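PDB 5LP0: epsin 1 from Danio rerio, which probably binds membranes rich in phosphatidylinositol 4,5-bisphosphate through its ENTH domain, modifies their curvature and promotes clathrin-coated invaginations in receptor-mediated endocytosis. Local coordinates for residues S6-K11 and F41-S46; D33-V38 and E70-T75; R60-A65 and Q92-F97; S46-R51 and M66-Y71. One frame throughout, in Å; residues are numbered along the deposited sequence.

Interaction 1 (S6-K11 and F41-S46); sequences SEAEIK and FSEIMS
Ser-6 and Glu-43 meet hydroxyl to carboxylate just ahead of helix 8-15: OG of Ser-6 donates to OE1 of Glu-43 over 2.7 Å, arriving on the syn side of the carboxylate and 22° out of its plane. The glutamate reaches across with CG anti to its own carbonyl carbon (chi1 -65°) and an extended chain beyond. The same serine OG accepts from the backbone N of Ala-8 at 3.1 Å in a nearly straight bond, so two hydrogen bonds hold the hydroxyl, one donated and one accepted. Next to this polar pair the methyl of Ala-8 lies 3.4 Å from OE1 of Glu-43 and rests against Ile-44, its CB 3.9 Å from CG1. With an alanine in place of Glu-43, the Ser-6 hydroxyl would probably lose its acceptor on helix 38-51 and be freer to turn. Ile-44 also packs on Ile-31 and Leu-34 of helix 25-34. The Ser-6 bond to Ala-8 forms an ST turn, leading into the N-terminal helix of the ENTH helical fold.

Interaction 2 (D33-V38 and E70-T75); sequences DLTYNV and EYLIKT
Thr-35, Leu-72 and Thr-75 contribute most of the buried surface where the turn after helix 25-34 meets the end of helix 59-75. The methyl CG2 of Thr-35 touches CD2 of Leu-72 at 4.1 Å, the two side chains crossing obliquely. Chi1 of 66° places the threonine OG1 between its backbone N and carbonyl carbon, leaving CG2 to face the leucine; OG1 is hydrogen-bonded to Ala-32 O and Ser-77 N. Thr-75 turns its hydroxyl back into its own helix, where OG1 donates to the carbonyl O of Tyr-71 at 2.6 Å, tilted 17° from the carbonyl plane. The same OG1 sits over the centre of the Tyr-71 ring, 3.6 Å above its plane. From the other segment, Tyr-36 presents its ring edge to Thr-75 O, with OH 4.2 Å from that oxygen and weakly hydrogen-bonded to Arg-132. Backbone Leu-34 to Asn-37 forms a type I turn. No hydrogen bond crosses the contact: one methyl pair and the Tyr-36 edge meet loosely, both threonine hydroxyls having other partners.

Interaction 3 (R60-A65 and Q92-F97); sequences RHVYKA and QTLKDF
Val-62 packs against Leu-94 and Phe-97, joining helix 59-75 of the all-helical ENTH fold to the short 3-10 segment 93-96 and the residue after it. The two valine methyls divide the work. CG1, anti to the backbone N (chi1 -179°), fits against the fork of Leu-94, 3.8 Å from CD1 and equally far from CD2; the two side chains cross at a slant. CG2 turns instead to the aromatic ring, which approaches from the opposite direction. All three residues are buried, and the contact is wholly apolar. In the next shell, Leu-94 leans on Leu-52, Met-66 and Ala-115, while Phe-97 lies against Trp-59 and Val-111, its carbonyl O accepting from Arg-112. Backbone bonds from Lys-95, Asp-96 and Phe-97 to the residues three before them shape the 3-10 turn that brings Leu-94 and Phe-97 to the same valine. His-61, just before the valine, probably contributes to the phosphoinositide-binding site and hydrogen-bonds through ND1 to Asp-54. Val-62 CG2 comes within 3.9 Å of Phe-97 CE1.

Interaction 4 (S46-R51 and M66-Y71); sequences SMVWKR and MTLMEY
Segments 46-51 and 66-71 run roughly antiparallel, their axes 10.2 Å apart at closest approach and 143° between their directions, with Val-48 and Met-69 nearest each other by CA. Met-69 and Val-48 carry most of the contact, Met-69 with the larger share. The methionine CG is anti to the backbone N (chi1 -167°) and the chain then bends twice, delivering the methyl CE over one face of the Trp-49 indole. CE lies 3.8 Å from the centroid of the six-membered ring, 13° off the ring normal, a CH-pi contact; SD stands farther off above the same face, completing a Met-aromatic pair. The methyl also presses on Val-48, where CE to CG1 is a tight 3.3 Å. The other valine methyl, CG2, meets CD2 of Leu-68 at 3.9 Å. A serine in place of Trp-49 would probably leave the Met-69 methyl without its aromatic face and Gln-83 OE1 without the hydrogen bond from the indole NE1. Arg-51, probably part of the phosphoinositide site, ends segment 46-51. The antiparallel helix pair lies near the centre of the all-helical ENTH fold: Val-48 touches Val-12 of helix 8-15, Leu-68 reaches Met-28 of helix 25-34, and Met-66 packs against helix 108-122.

Overall arrangement
From the N terminus, interaction 1 closes the first loop, bringing the start of helix 8-15 back to helix 38-51 around helix 25-34. Interaction 2 opens within that loop and crosses it, tying the end of helix 25-34 to the end of helix 59-75; the two touch where Ile-44 meets Leu-34 and Leu-72. Interaction 4 follows interaction 1 along helix 38-51, sharing Ser-46, and closes a shorter loop to helix 59-75 that nests within the span of interaction 2, the two overlapping at Glu-70 and Tyr-71. Interaction 3 opens earlier on that helix and crosses 2 and 4, adding segment 92-97. Helix 59-75 serves three contacts, with 2 and 3 on opposite sides of the chain's centre.

Interaction 1 (S6-K11 and F41-S46)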
loop_
_atom_site.group_PDB
_atom_site.type_symbol
_atom_site.label_atom_id
_atom_site.label_comp_id
_atom_site.label_asym_id
_atom_site.label_seq_id
_atom_site.Cartn_x
_atom_site.Cartn_y
_atom_site.Cartn_z
ATOM N N SER A 6 -14.323 14.541 -2.274
ATOM C CA SER A 6 -13.413 13.439 -2.011
ATOM C C SER A 6 -12.033 13.904 -1.579
ATOM O O SER A 6 -11.459 14.833 -2.161
ATOM C CB SER A 6 -13.246 12.561 -3.249
ATOM O OG SER A 6 -12.302 11.549 -2.965
ATOM N N GLU A 7 -11.508 13.258 -0.553
ATOM C CA GLU A 7 -10.129 13.486 -0.186
ATOM C C GLU A 7 -9.349 12.181 -0.238
ATOM O O GLU A 7 -8.337 12.039 0.438
ATOM C CB GLU A 7 -10.046 14.133 1.198
ATOM C CG GLU A 7 -10.506 15.591 1.170
ATOM C CD GLU A 7 -10.388 16.303 2.502
ATOM O OE1 GLU A 7 -10.539 15.641 3.554
ATOM O OE2 GLU A 7 -10.154 17.532 2.485
ATOM N N ALA A 8 -9.830 11.238 -1.038
ATOM C CA ALA A 8 -9.214 9.918 -1.123
ATOM C C ALA A 8 -7.751 9.966 -1.561
ATOM O O ALA A 8 -6.909 9.332 -0.941
ATOM C CB ALA A 8 -10.030 9.018 -2.040
ATOM N N GLU A 9 -7.468 10.696 -2.632
ATOM C CA GLU A 9 -6.123 10.781 -3.167
ATOM C C GLU A 9 -5.223 11.450 -2.147
ATOM O O GLU A 9 -4.107 11.000 -1.904
ATOM C CB GLU A 9 -6.086 11.530 -4.500
ATOM C CG GLU A 9 -4.670 11.718 -5.018
ATOM C CD GLU A 9 -4.592 12.457 -6.338
ATOM O OE1 GLU A 9 -5.639 12.756 -6.944
ATOM O OE2 GLU A 9 -3.457 12.763 -6.750
ATOM N N ILE A 10 -5.711 12.515 -1.538
ATOM C CA ILE A 10 -4.957 13.212 -0.514
ATOM C C ILE A 10 -4.640 12.301 0.683
ATOM O O ILE A 10 -3.523 12.331 1.190
ATOM C CB ILE A 10 -5.701 14.506 -0.108
ATOM C CG1 ILE A 10 -5.539 15.520 -1.243
ATOM C CG2 ILE A 10 -5.160 15.066 1.185
ATOM C CD1 ILE A 10 -6.523 16.652 -1.191
ATOM N N LYS A 11 -5.602 11.488 1.122
ATOM C CA LYS A 11 -5.359 10.587 2.247
ATOM C C LYS A 11 -4.265 9.568 1.901
ATOM O O LYS A 11 -3.401 9.261 2.721
ATOM C CB LYS A 11 -6.659 9.876 2.646
ATOM C CG LYS A 11 -7.600 10.782 3.426
ATOM C CD LYS A 11 -8.920 10.100 3.736
ATOM C CE LYS A 11 -9.861 10.986 4.548
ATOM N NZ LYS A 11 -9.250 11.423 5.845
ATOM N N PHE A 41 -12.324 4.150 -4.717
ATOM C CA PHE A 41 -11.444 3.005 -4.949
ATOM C C PHE A 41 -10.514 3.328 -6.102
ATOM O O PHE A 41 -9.309 3.090 -6.017
ATOM C CB PHE A 41 -12.266 1.771 -5.278
ATOM C CG PHE A 41 -11.453 0.590 -5.713
ATOM C CD1 PHE A 41 -11.027 -0.368 -4.796
ATOM C CD2 PHE A 41 -11.143 0.414 -7.041
ATOM C CE1 PHE A 41 -10.292 -1.474 -5.207
ATOM C CE2 PHE A 41 -10.395 -0.676 -7.460
ATOM C CZ PHE A 41 -9.945 -1.612 -6.549
ATOM N N SER A 42 -11.061 3.821 -7.209
ATOM C CA SER A 42 -10.198 4.162 -8.328
ATOM C C SER A 42 -9.154 5.227 -7.983
ATOM O O SER A 42 -7.984 5.124 -8.419
ATOM C CB SER A 42 -11.008 4.585 -9.527
ATOM O OG SER A 42 -11.539 3.435 -10.131
ATOM N N GLU A 43 -9.583 6.266 -7.269
ATOM C CA GLU A 43 -8.644 7.322 -6.836
ATOM C C GLU A 43 -7.527 6.757 -5.944
ATOM O O GLU A 43 -6.332 7.111 -6.083
ATOM C CB GLU A 43 -9.398 8.444 -6.108
ATOM C CG GLU A 43 -10.388 9.218 -6.986
ATOM C CD GLU A 43 -11.403 10.044 -6.182
ATOM O OE1 GLU A 43 -11.557 9.814 -4.959
ATOM O OE2 GLU A 43 -12.052 10.940 -6.781
ATOM N N ILE A 44 -7.890 5.837 -5.054
ATOM C CA ILE A 44 -6.974 5.310 -4.045
ATOM C C ILE A 44 -5.959 4.445 -4.761
ATOM O O ILE A 44 -4.758 4.633 -4.620
ATOM C CB ILE A 44 -7.744 4.492 -2.991
ATOM C CG1 ILE A 44 -8.478 5.442 -2.063
ATOM C CG2 ILE A 44 -6.786 3.556 -2.178
ATOM C CD1 ILE A 44 -9.573 4.784 -1.247
ATOM N N MET A 45 -6.420 3.542 -5.588
ATOM C CA MET A 45 -5.546 2.577 -6.199
ATOM C C MET A 45 -4.603 3.275 -7.161
ATOM O O MET A 45 -3.408 2.953 -7.204
ATOM C CB MET A 45 -6.343 1.498 -6.907
ATOM C CG MET A 45 -7.107 0.621 -5.927
ATOM S SD MET A 45 -6.144 -0.294 -4.689
ATOM C CE MET A 45 -5.391 -1.565 -5.716
ATOM N N SER A 46 -5.082 4.267 -7.895
ATOM C CA SER A 46 -4.209 4.959 -8.825
ATOM C C SER A 46 -3.056 5.594 -8.053
ATOM O O SER A 46 -1.876 5.480 -8.465
ATOM C CB SER A 46 -4.993 6.027 -9.588
ATOM O OG SER A 46 -4.107 6.752 -10.407
#

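Interaction 2 (D33-V38 and E70-T75)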
loop_
_atom_site.group_PDB
_atom_site.type_symbol
_atom_site.label_atom_id
_atom_site.label_comp_id
_atom_site.label_asym_id
_atom_site.label_seq_id
_atom_site.Cartn_x
_atom_site.Cartn_y
_atom_site.Cartn_z
ATOM N N ASP A 33 -12.084 1.835 4.466
ATOM C CA ASP A 33 -13.519 2.030 4.293
ATOM C C ASP A 33 -13.834 2.629 2.918
ATOM O O ASP A 33 -14.791 2.220 2.270
ATOM C CB ASP A 33 -14.092 2.955 5.374
ATOM C CG ASP A 33 -14.235 2.274 6.715
ATOM O OD1 ASP A 33 -14.394 1.033 6.749
ATOM O OD2 ASP A 33 -14.184 2.990 7.733
ATOM N N LEU A 34 -13.009 3.589 2.475
ATOM C CA LEU A 34 -13.217 4.224 1.174
ATOM C C LEU A 34 -13.044 3.256 0.002
ATOM O O LEU A 34 -13.578 3.492 -1.080
ATOM C CB LEU A 34 -12.315 5.454 0.997
ATOM C CG LEU A 34 -12.732 6.674 1.832
ATOM C CD1 LEU A 34 -11.630 7.701 1.852
ATOM C CD2 LEU A 34 -14.025 7.298 1.302
ATOM N N THR A 35 -12.272 2.187 0.175
ATOM C CA THR A 35 -12.157 1.218 -0.935
ATOM C C THR A 35 -13.463 0.520 -1.322
ATOM O O THR A 35 -13.536 -0.068 -2.402
ATOM C CB THR A 35 -11.081 0.125 -0.713
ATOM O OG1 THR A 35 -11.454 -0.725 0.381
ATOM C CG2 THR A 35 -9.691 0.763 -0.481
ATOM N N TYR A 36 -14.476 0.577 -0.455
ATOM C CA TYR A 36 -15.804 0.071 -0.795
ATOM C C TYR A 36 -16.617 1.073 -1.595
ATOM O O TYR A 36 -17.717 0.765 -2.005
ATOM C CB TYR A 36 -16.579 -0.317 0.465
ATOM C CG TYR A 36 -15.988 -1.477 1.206
ATOM C CD1 TYR A 36 -15.036 -1.287 2.197
ATOM C CD2 TYR A 36 -16.388 -2.760 0.911
ATOM C CE1 TYR A 36 -14.502 -2.377 2.883
ATOM C CE2 TYR A 36 -15.878 -3.838 1.581
ATOM C CZ TYR A 36 -14.957 -3.644 2.554
ATOM O OH TYR A 36 -14.489 -4.770 3.164
ATOM N N ASN A 37 -16.099 2.275 -1.776
ATOM C CA ASN A 37 -16.750 3.317 -2.566
ATOM C C ASN A 37 -16.098 3.281 -3.947
ATOM O O ASN A 37 -14.893 3.533 -4.076
ATOM C CB ASN A 37 -16.523 4.655 -1.857
ATOM C CG ASN A 37 -17.088 5.842 -2.600
ATOM O OD1 ASN A 37 -16.836 6.046 -3.788
ATOM N ND2 ASN A 37 -17.830 6.666 -1.874
ATOM N N VAL A 38 -16.834 2.886 -4.968
ATOM C CA VAL A 38 -16.222 2.561 -6.255
ATOM C C VAL A 38 -15.426 3.751 -6.865
ATOM O O VAL A 38 -14.320 3.594 -7.423
ATOM C CB VAL A 38 -17.284 1.995 -7.238
ATOM C CG1 VAL A 38 -18.258 3.077 -7.657
ATOM C CG2 VAL A 38 -16.614 1.391 -8.437
ATOM N N GLU A 70 -0.748 -3.533 1.641
ATOM C CA GLU A 70 -0.969 -4.720 2.441
ATOM C C GLU A 70 -2.187 -4.554 3.352
ATOM O O GLU A 70 -3.050 -5.443 3.454
ATOM C CB GLU A 70 0.262 -5.016 3.279
ATOM C CG GLU A 70 0.078 -6.236 4.171
ATOM C CD GLU A 70 1.305 -6.546 4.985
ATOM O OE1 GLU A 70 2.198 -5.678 5.111
ATOM O OE2 GLU A 70 1.385 -7.678 5.497
ATOM N N TYR A 71 -2.254 -3.423 4.032
ATOM C CA TYR A 71 -3.380 -3.146 4.918
ATOM C C TYR A 71 -4.705 -3.165 4.144
ATOM O O TYR A 71 -5.706 -3.706 4.615
ATOM C CB TYR A 71 -3.185 -1.793 5.592
ATOM C CG TYR A 71 -4.265 -1.461 6.600
ATOM C CD1 TYR A 71 -4.104 -1.780 7.924
ATOM C CD2 TYR A 71 -5.438 -0.833 6.218
ATOM C CE1 TYR A 71 -5.062 -1.465 8.853
ATOM C CE2 TYR A 71 -6.428 -0.536 7.142
ATOM C CZ TYR A 71 -6.235 -0.867 8.456
ATOM O OH TYR A 71 -7.194 -0.577 9.392
ATOM N N LEU A 72 -4.736 -2.583 2.948
ATOM C CA LEU A 72 -5.961 -2.545 2.150
ATOM C C LEU A 72 -6.337 -3.912 1.582
ATOM O O LEU A 72 -7.516 -4.263 1.481
ATOM C CB LEU A 72 -5.777 -1.538 1.020
ATOM C CG LEU A 72 -5.547 -0.080 1.405
ATOM C CD1 LEU A 72 -5.414 0.779 0.138
ATOM C CD2 LEU A 72 -6.657 0.467 2.314
ATOM N N ILE A 73 -5.347 -4.702 1.207
ATOM C CA ILE A 73 -5.576 -6.074 0.770
ATOM C C ILE A 73 -6.278 -6.869 1.874
ATOM O O ILE A 73 -7.231 -7.617 1.596
ATOM C CB ILE A 73 -4.237 -6.760 0.413
ATOM C CG1 ILE A 73 -3.723 -6.263 -0.945
ATOM C CG2 ILE A 73 -4.359 -8.278 0.426
ATOM C CD1 ILE A 73 -2.210 -6.471 -1.143
ATOM N N LYS A 74 -5.844 -6.684 3.111
ATOM C CA LYS A 74 -6.352 -7.475 4.238
ATOM C C LYS A 74 -7.615 -6.894 4.869
ATOM O O LYS A 74 -8.419 -7.631 5.440
ATOM C CB LYS A 74 -5.275 -7.588 5.312
ATOM C CG LYS A 74 -4.053 -8.383 4.902
ATOM C CD LYS A 74 -3.029 -8.395 6.013
ATOM C CE LYS A 74 -1.821 -9.179 5.585
ATOM N NZ LYS A 74 -0.803 -9.269 6.680
ATOM N N THR A 75 -7.817 -5.588 4.747
ATOM C CA THR A 75 -8.827 -4.883 5.538
ATOM C C THR A 75 -9.905 -4.173 4.700
ATOM O O THR A 75 -10.975 -3.819 5.218
ATOM C CB THR A 75 -8.153 -3.822 6.426
ATOM O OG1 THR A 75 -6.876 -4.312 6.892
ATOM C CG2 THR A 75 -9.018 -3.507 7.600
#

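Interaction 3 (R60-A65 and Q92-F97)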
loop_
_atom_site.group_PDB
_atom_site.type_symbol
_atom_site.label_atom_id
_atom_site.label_comp_id
_atom_site.label_asym_id
_atom_site.label_seq_id
_atom_site.Cartn_x
_atom_site.Cartn_y
_atom_site.Cartn_z
ATOM N N ARG A 60 10.840 5.918 0.336
ATOM C CA ARG A 60 9.891 5.678 1.418
ATOM C C ARG A 60 8.443 5.747 0.883
ATOM O O ARG A 60 7.553 5.142 1.456
ATOM C CB ARG A 60 10.071 6.648 2.581
ATOM C CG ARG A 60 9.629 6.012 3.889
ATOM C CD ARG A 60 9.638 6.997 5.038
ATOM N NE ARG A 60 10.948 7.622 5.190
ATOM C CZ ARG A 60 11.921 7.157 5.964
ATOM N NH1 ARG A 60 11.750 6.049 6.676
ATOM N NH2 ARG A 60 13.078 7.810 6.025
ATOM N N HIS A 61 8.216 6.452 -0.223
ATOM C CA HIS A 61 6.916 6.411 -0.899
ATOM C C HIS A 61 6.607 4.972 -1.226
ATOM O O HIS A 61 5.478 4.523 -1.048
ATOM C CB HIS A 61 6.941 7.178 -2.228
ATOM C CG HIS A 61 6.914 8.668 -2.086
ATOM N ND1 HIS A 61 6.986 9.508 -3.177
ATOM C CD2 HIS A 61 6.838 9.465 -0.994
ATOM C CE1 HIS A 61 6.938 10.764 -2.763
ATOM N NE2 HIS A 61 6.826 10.765 -1.449
ATOM N N VAL A 62 7.606 4.245 -1.714
ATOM C CA VAL A 62 7.388 2.883 -2.200
ATOM C C VAL A 62 7.183 1.959 -1.003
ATOM O O VAL A 62 6.252 1.146 -0.959
ATOM C CB VAL A 62 8.623 2.380 -3.018
ATOM C CG1 VAL A 62 8.380 0.959 -3.551
ATOM C CG2 VAL A 62 8.956 3.320 -4.170
ATOM N N TYR A 63 8.041 2.094 0.002
ATOM C CA TYR A 63 7.941 1.268 1.203
ATOM C C TYR A 63 6.584 1.458 1.900
ATOM O O TYR A 63 5.870 0.484 2.174
ATOM C CB TYR A 63 9.090 1.636 2.135
ATOM C CG TYR A 63 9.206 0.766 3.357
ATOM C CD1 TYR A 63 9.749 -0.507 3.281
ATOM C CD2 TYR A 63 8.777 1.225 4.597
ATOM C CE1 TYR A 63 9.872 -1.300 4.404
ATOM C CE2 TYR A 63 8.889 0.439 5.718
ATOM C CZ TYR A 63 9.436 -0.823 5.616
ATOM O OH TYR A 63 9.553 -1.601 6.748
ATOM N N LYS A 64 6.202 2.716 2.149
ATOM C CA LYS A 64 4.937 3.013 2.829
ATOM C C LYS A 64 3.701 2.664 1.975
ATOM O O LYS A 64 2.670 2.238 2.510
ATOM C CB LYS A 64 4.915 4.468 3.305
ATOM C CG LYS A 64 5.898 4.705 4.460
ATOM C CD LYS A 64 6.145 6.175 4.815
ATOM C CE LYS A 64 4.948 6.767 5.544
ATOM N NZ LYS A 64 5.204 8.204 5.859
ATOM N N ALA A 65 3.810 2.808 0.663
ATOM C CA ALA A 65 2.727 2.376 -0.225
ATOM C C ALA A 65 2.540 0.876 -0.129
ATOM O O ALA A 65 1.398 0.401 -0.222
ATOM C CB ALA A 65 2.983 2.806 -1.668
ATOM N N GLN A 92 6.106 -7.305 -7.958
ATOM C CA GLN A 92 7.279 -8.161 -8.177
ATOM C C GLN A 92 8.525 -7.361 -8.541
ATOM O O GLN A 92 9.617 -7.682 -8.106
ATOM C CB GLN A 92 6.989 -9.190 -9.277
ATOM C CG GLN A 92 6.047 -10.266 -8.840
ATOM C CD GLN A 92 5.653 -11.192 -9.965
ATOM O OE1 GLN A 92 5.816 -10.862 -11.138
ATOM N NE2 GLN A 92 5.138 -12.366 -9.611
ATOM N N THR A 93 8.362 -6.293 -9.317
ATOM C CA THR A 93 9.501 -5.510 -9.754
ATOM C C THR A 93 10.230 -4.922 -8.556
ATOM O O THR A 93 11.428 -4.654 -8.637
ATOM C CB THR A 93 9.077 -4.417 -10.730
ATOM O OG1 THR A 93 10.231 -3.809 -11.278
ATOM C CG2 THR A 93 8.206 -3.322 -10.083
ATOM N N LEU A 94 9.510 -4.727 -7.457
ATOM C CA LEU A 94 10.081 -4.084 -6.283
ATOM C C LEU A 94 11.061 -4.977 -5.516
ATOM O O LEU A 94 11.818 -4.490 -4.673
ATOM C CB LEU A 94 8.981 -3.587 -5.360
ATOM C CG LEU A 94 8.032 -2.578 -6.028
ATOM C CD1 LEU A 94 6.902 -2.172 -5.056
ATOM C CD2 LEU A 94 8.767 -1.356 -6.547
ATOM N N LYS A 95 11.058 -6.272 -5.819
ATOM C CA LYS A 95 12.057 -7.190 -5.268
ATOM C C LYS A 95 13.434 -6.858 -5.840
ATOM O O LYS A 95 14.427 -7.320 -5.315
ATOM C CB LYS A 95 11.675 -8.644 -5.561
ATOM C CG LYS A 95 10.364 -9.063 -4.864
ATOM C CD LYS A 95 9.849 -10.438 -5.264
ATOM C CE LYS A 95 10.832 -11.511 -4.883
ATOM N NZ LYS A 95 10.296 -12.851 -5.237
ATOM N N ASP A 96 13.465 -6.053 -6.907
ATOM C CA ASP A 96 14.707 -5.591 -7.537
ATOM C C ASP A 96 15.060 -4.147 -7.226
ATOM O O ASP A 96 16.040 -3.625 -7.761
ATOM C CB ASP A 96 14.623 -5.725 -9.067
ATOM C CG ASP A 96 14.225 -7.108 -9.513
ATOM O OD1 ASP A 96 14.793 -8.084 -8.993
ATOM O OD2 ASP A 96 13.337 -7.220 -10.392
ATOM N N PHE A 97 14.271 -3.495 -6.382
ATOM C CA PHE A 97 14.446 -2.074 -6.104
ATOM C C PHE A 97 15.790 -1.800 -5.447
ATOM O O PHE A 97 16.163 -2.490 -4.512
ATOM C CB PHE A 97 13.306 -1.594 -5.205
ATOM C CG PHE A 97 13.312 -0.121 -4.925
ATOM C CD1 PHE A 97 12.512 0.733 -5.658
ATOM C CD2 PHE A 97 14.090 0.416 -3.909
ATOM C CE1 PHE A 97 12.484 2.073 -5.392
ATOM C CE2 PHE A 97 14.059 1.779 -3.654
ATOM C CZ PHE A 97 13.260 2.600 -4.417
#

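Interaction 4 (S46-R51 and M66-Y71)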
loop_
_atom_site.group_PDB
_atom_site.type_symbol
_atom_site.label_atom_id
_atom_site.label_comp_id
_atom_site.label_asym_id
_atom_site.label_seq_id
_atom_site.Cartn_x
_atom_site.Cartn_y
_atom_site.Cartn_z
ATOM N N SER A 46 -5.082 4.267 -7.895
ATOM C CA SER A 46 -4.209 4.959 -8.825
ATOM C C SER A 46 -3.056 5.594 -8.053
ATOM O O SER A 46 -1.876 5.480 -8.465
ATOM C CB SER A 46 -4.993 6.027 -9.588
ATOM O OG SER A 46 -4.107 6.752 -10.407
ATOM N N MET A 47 -3.382 6.275 -6.955
ATOM C CA MET A 47 -2.351 6.930 -6.164
ATOM C C MET A 47 -1.381 5.925 -5.537
ATOM O O MET A 47 -0.180 6.170 -5.461
ATOM C CB MET A 47 -2.984 7.834 -5.107
ATOM C CG MET A 47 -1.976 8.790 -4.473
ATOM S SD MET A 47 -1.336 9.996 -5.678
ATOM C CE MET A 47 0.439 9.781 -5.547
ATOM N N VAL A 48 -1.860 4.773 -5.107
ATOM C CA VAL A 48 -0.979 3.783 -4.516
ATOM C C VAL A 48 -0.007 3.257 -5.563
ATOM O O VAL A 48 1.204 3.154 -5.289
ATOM C CB VAL A 48 -1.769 2.626 -3.835
ATOM C CG1 VAL A 48 -0.794 1.571 -3.311
ATOM C CG2 VAL A 48 -2.618 3.133 -2.658
ATOM N N TRP A 49 -0.477 2.911 -6.749
ATOM C CA TRP A 49 0.397 2.439 -7.825
ATOM C C TRP A 49 1.415 3.498 -8.223
ATOM O O TRP A 49 2.585 3.162 -8.497
ATOM C CB TRP A 49 -0.398 1.963 -9.053
ATOM C CG TRP A 49 -1.280 0.754 -8.820
ATOM C CD1 TRP A 49 -2.636 0.691 -8.993
ATOM C CD2 TRP A 49 -0.871 -0.562 -8.399
ATOM N NE1 TRP A 49 -3.086 -0.564 -8.691
ATOM C CE2 TRP A 49 -2.033 -1.353 -8.317
ATOM C CE3 TRP A 49 0.363 -1.142 -8.086
ATOM C CZ2 TRP A 49 -2.005 -2.700 -7.921
ATOM C CZ3 TRP A 49 0.399 -2.469 -7.691
ATOM C CH2 TRP A 49 -0.783 -3.244 -7.619
ATOM N N LYS A 50 1.027 4.769 -8.200
ATOM C CA LYS A 50 1.978 5.836 -8.478
ATOM C C LYS A 50 3.085 5.860 -7.430
ATOM O O LYS A 50 4.265 5.932 -7.771
ATOM C CB LYS A 50 1.279 7.182 -8.506
ATOM C CG LYS A 50 0.456 7.418 -9.777
ATOM C CD LYS A 50 -0.237 8.787 -9.763
ATOM C CE LYS A 50 -1.147 8.990 -10.998
ATOM N NZ LYS A 50 -1.941 10.238 -10.864
ATOM N N ARG A 51 2.733 5.771 -6.151
ATOM C CA ARG A 51 3.734 5.821 -5.097
ATOM C C ARG A 51 4.637 4.583 -5.171
ATOM O O ARG A 51 5.832 4.674 -4.917
ATOM C CB ARG A 51 3.051 5.943 -3.726
ATOM C CG ARG A 51 2.423 7.344 -3.489
ATOM C CD ARG A 51 3.528 8.315 -3.056
ATOM N NE ARG A 51 3.357 9.753 -3.335
ATOM C CZ ARG A 51 3.111 10.688 -2.416
ATOM N NH1 ARG A 51 2.879 10.359 -1.158
ATOM N NH2 ARG A 51 3.042 11.967 -2.763
ATOM N N MET A 66 3.605 0.116 0.141
ATOM C CA MET A 66 3.434 -1.341 0.250
ATOM C C MET A 66 2.777 -1.652 1.597
ATOM O O MET A 66 1.922 -2.540 1.679
ATOM C CB MET A 66 4.750 -2.110 0.131
ATOM C CG MET A 66 5.232 -2.268 -1.296
ATOM S SD MET A 66 6.603 -3.427 -1.446
ATOM C CE MET A 66 7.868 -2.372 -0.747
ATOM N N THR A 67 3.132 -0.916 2.648
ATOM C CA THR A 67 2.466 -1.084 3.938
ATOM C C THR A 67 0.981 -0.772 3.798
ATOM O O THR A 67 0.133 -1.530 4.259
ATOM C CB THR A 67 3.097 -0.202 4.970
ATOM O OG1 THR A 67 4.464 -0.607 5.109
ATOM C CG2 THR A 67 2.378 -0.338 6.314
ATOM N N LEU A 68 0.661 0.315 3.104
ATOM C CA LEU A 68 -0.732 0.665 2.883
ATOM C C LEU A 68 -1.425 -0.391 2.017
ATOM O O LEU A 68 -2.531 -0.841 2.344
ATOM C CB LEU A 68 -0.834 2.049 2.261
ATOM C CG LEU A 68 -2.254 2.449 1.865
ATOM C CD1 LEU A 68 -3.155 2.525 3.098
ATOM C CD2 LEU A 68 -2.244 3.776 1.143
ATOM N N MET A 69 -0.807 -0.809 0.925
ATOM C CA MET A 69 -1.433 -1.788 0.060
ATOM C C MET A 69 -1.695 -3.075 0.832
ATOM O O MET A 69 -2.783 -3.649 0.706
ATOM C CB MET A 69 -0.597 -2.069 -1.187
ATOM C CG MET A 69 -1.393 -2.846 -2.240
ATOM S SD MET A 69 -2.764 -1.870 -2.969
ATOM C CE MET A 69 -1.995 -1.311 -4.482
ATOM N N GLU A 70 -0.748 -3.533 1.641
ATOM C CA GLU A 70 -0.969 -4.720 2.441
ATOM C C GLU A 70 -2.187 -4.554 3.352
ATOM O O GLU A 70 -3.050 -5.443 3.454
ATOM C CB GLU A 70 0.262 -5.016 3.279
ATOM C CG GLU A 70 0.078 -6.236 4.171
ATOM C CD GLU A 70 1.305 -6.546 4.985
ATOM O OE1 GLU A 70 2.198 -5.678 5.111
ATOM O OE2 GLU A 70 1.385 -7.678 5.497
ATOM N N TYR A 71 -2.254 -3.423 4.032
ATOM C CA TYR A 71 -3.380 -3.146 4.918
ATOM C C TYR A 71 -4.705 -3.165 4.144
ATOM O O TYR A 71 -5.706 -3.706 4.615
ATOM C CB TYR A 71 -3.185 -1.793 5.592
ATOM C CG TYR A 71 -4.265 -1.461 6.600
ATOM C CD1 TYR A 71 -4.104 -1.780 7.924
ATOM C CD2 TYR A 71 -5.438 -0.833 6.218
ATOM C CE1 TYR A 71 -5.062 -1.465 8.853
ATOM C CE2 TYR A 71 -6.428 -0.536 7.142
ATOM C CZ TYR A 71 -6.235 -0.867 8.456
ATOM O OH TYR A 71 -7.194 -0.577 9.392
#